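Local atomic coordinates of carbohydrate binding protein (PDB entry 3HZB), a protein that binds calcium through a betagamma-crystallin domain, the part described here, and as a whole probably binds carbohydrate. Residues 51-54 and 59-62. Numbering follows the deposited sequence.
Sequences LYQD and GAST. With CA (calcium ion), chain M.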
ATOM      1  N   LEU B  51     -12.793  -6.614  -5.454  1.00 12.36           N
ATOM      2  CA  LEU B  51     -13.858  -6.753  -4.468  1.00 13.27           C
ATOM      3  C   LEU B  51     -15.201  -6.929  -5.154  1.00 14.03           C
ATOM      4  O   LEU B  51     -15.438  -6.372  -6.224  1.00 15.24           O
ATOM      5  CB  LEU B  51     -13.920  -5.511  -3.573  1.00 13.89           C
ATOM      6  CG  LEU B  51     -12.610  -5.014  -2.951  1.00 14.50           C
ATOM      7  CD1 LEU B  51     -12.908  -3.806  -2.073  1.00 14.92           C
ATOM      8  CD2 LEU B  51     -11.956  -6.119  -2.136  1.00 13.63           C
ATOM      9  N   TYR B  52     -16.077  -7.708  -4.529  1.00 12.73           N
ATOM     10  CA  TYR B  52     -17.414  -7.947  -5.060  1.00 12.99           C
ATOM     11  C   TYR B  52     -18.455  -7.633  -3.986  1.00 14.05           C
ATOM     12  O   TYR B  52     -18.269  -7.953  -2.810  1.00 11.71           O
ATOM     13  CB  TYR B  52     -17.559  -9.407  -5.500  1.00 14.27           C
ATOM     14  CG  TYR B  52     -16.649  -9.798  -6.644  1.00 14.28           C
ATOM     15  CD1 TYR B  52     -17.078  -9.708  -7.970  1.00 14.49           C
ATOM     16  CD2 TYR B  52     -15.348 -10.235  -6.403  1.00 15.13           C
ATOM     17  CE1 TYR B  52     -16.228 -10.047  -9.029  1.00 14.97           C
ATOM     18  CE2 TYR B  52     -14.489 -10.574  -7.453  1.00 14.80           C
ATOM     19  CZ  TYR B  52     -14.938 -10.477  -8.762  1.00 15.29           C
ATOM     20  OH  TYR B  52     -14.091 -10.805  -9.797  1.00 14.96           O
ATOM     21  N   GLN B  53     -19.552  -7.007  -4.395  1.00 13.86           N
ATOM     22  CA  GLN B  53     -20.610  -6.668  -3.462  1.00 14.20           C
ATOM     23  C   GLN B  53     -21.302  -7.924  -2.936  1.00 14.49           C
ATOM     24  O   GLN B  53     -21.621  -8.010  -1.765  1.00 12.32           O
ATOM     25  CB  GLN B  53     -21.657  -5.772  -4.136  1.00 17.22           C
ATOM     26  CG  GLN B  53     -21.226  -4.336  -4.401  1.00 16.74           C
ATOM     27  CD  GLN B  53     -21.180  -3.488  -3.141  1.00 18.48           C
ATOM     28  OE1 GLN B  53     -22.038  -3.607  -2.263  1.00 17.98           O
ATOM     29  NE2 GLN B  53     -20.192  -2.608  -3.058  1.00 18.75           N
ATOM     30  N   ASP B  54     -21.523  -8.908  -3.794  1.00 13.95           N
ATOM     31  CA  ASP B  54     -22.216 -10.108  -3.348  1.00 15.46           C
ATOM     32  C   ASP B  54     -21.306 -11.319  -3.255  1.00 14.46           C
ATOM     33  O   ASP B  54     -20.169 -11.289  -3.722  1.00 15.21           O
ATOM     34  CB  ASP B  54     -23.391 -10.405  -4.288  1.00 16.64           C
ATOM     35  CG  ASP B  54     -24.360  -9.238  -4.397  1.00 20.14           C
ATOM     36  OD1 ASP B  54     -24.530  -8.509  -3.397  1.00 19.09           O
ATOM     37  OD2 ASP B  54     -24.965  -9.055  -5.476  1.00 20.65           O
ATOM     38  N   GLY B  59     -22.612  -9.229  -8.286  1.00 16.44           N
ATOM     39  CA  GLY B  59     -22.802  -7.805  -8.074  1.00 15.82           C
ATOM     40  C   GLY B  59     -21.657  -6.927  -8.558  1.00 17.26           C
ATOM     41  O   GLY B  59     -20.773  -7.381  -9.288  1.00 16.22           O
ATOM     42  N   ALA B  60     -21.674  -5.665  -8.137  1.00 17.77           N
ATOM     43  CA  ALA B  60     -20.649  -4.701  -8.522  1.00 17.34           C
ATOM     44  C   ALA B  60     -19.253  -5.097  -8.040  1.00 17.31           C
ATOM     45  O   ALA B  60     -19.107  -5.847  -7.073  1.00 17.14           O
ATOM     46  CB  ALA B  60     -21.013  -3.324  -7.980  1.00 20.21           C
ATOM     47  N   SER B  61     -18.233  -4.581  -8.720  1.00 16.05           N
ATOM     48  CA  SER B  61     -16.845  -4.871  -8.374  1.00 16.77           C
ATOM     49  C   SER B  61     -16.001  -3.609  -8.414  1.00 17.11           C
ATOM     50  O   SER B  61     -16.413  -2.585  -8.958  1.00 17.00           O
ATOM     51  CB  SER B  61     -16.237  -5.890  -9.351  1.00 18.40           C
ATOM     52  OG  SER B  61     -16.995  -7.083  -9.416  1.00 23.55           O
ATOM     53  N   THR B  62     -14.819  -3.691  -7.819  1.00 16.99           N
ATOM     54  CA  THR B  62     -13.880  -2.581  -7.816  1.00 17.43           C
ATOM     55  C   THR B  62     -12.508  -3.186  -7.573  1.00 17.16           C
ATOM     56  O   THR B  62     -12.395  -4.281  -7.017  1.00 17.61           O
ATOM     57  CB  THR B  62     -14.196  -1.540  -6.712  1.00 18.86           C
ATOM     58  OG1 THR B  62     -13.412  -0.360  -6.937  1.00 19.77           O
ATOM     59  CG2 THR B  62     -13.874  -2.097  -5.331  1.00 18.05           C
TER
HETATM   60 CA    CA M 108     -22.393  -7.469   0.540  1.00 14.02          CA
HETATM   61  O   HOH W   1     -23.282  -5.237  -0.586  1.00 16.69           O
HETATM   62  O   HOH W   2     -24.616  -8.292  -0.801  1.00 17.90           O
HETATM   63  O   HOH W   3     -24.953  -7.131   1.653  1.00 29.71           O
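L51 lays its side chain beside that of T62, CD1 meeting the methyl CG2 at 3.8 Å. Leucine suits this buried place, where W75, V79 and I82 also touch it; threonine suits a partly exposed one, its methyl packing on leucine while OG1 stands anti to the backbone N (chi1 -168°). Beneath them the backbones exchange two hydrogen bonds: L51 N reaches T62 O at 2.8 Å, and T62 N returns a longer, more bent bond to L51 O. On the other face, in the non-hydrogen-bonded pair, serine's short side chain sets S61 OG obliquely against the Y52 ring, 3.0 Å from CD1; the tyrosine OH bonds to R83 and its ring meets F57 edge-to-face. A further backbone bond runs from Q53 N to A60 O (3.0 Å). Bent at chi2 (-74°), Q53 packs CG against A60 CB, donates from NE2 to T74 O, and receives a water's hydrogen at OE1. That water also binds calcium, as does Q53 O (2.5 Å); D54 OD1 accepts from a second calcium-bound water. G59, lacking a side chain, turns the corner at positive phi (74°) close against D54 OD2. D36 OD1, K78 O and S80 OG complete the protein ligands of this calcium site in the betagamma-crystallin Greek key domain.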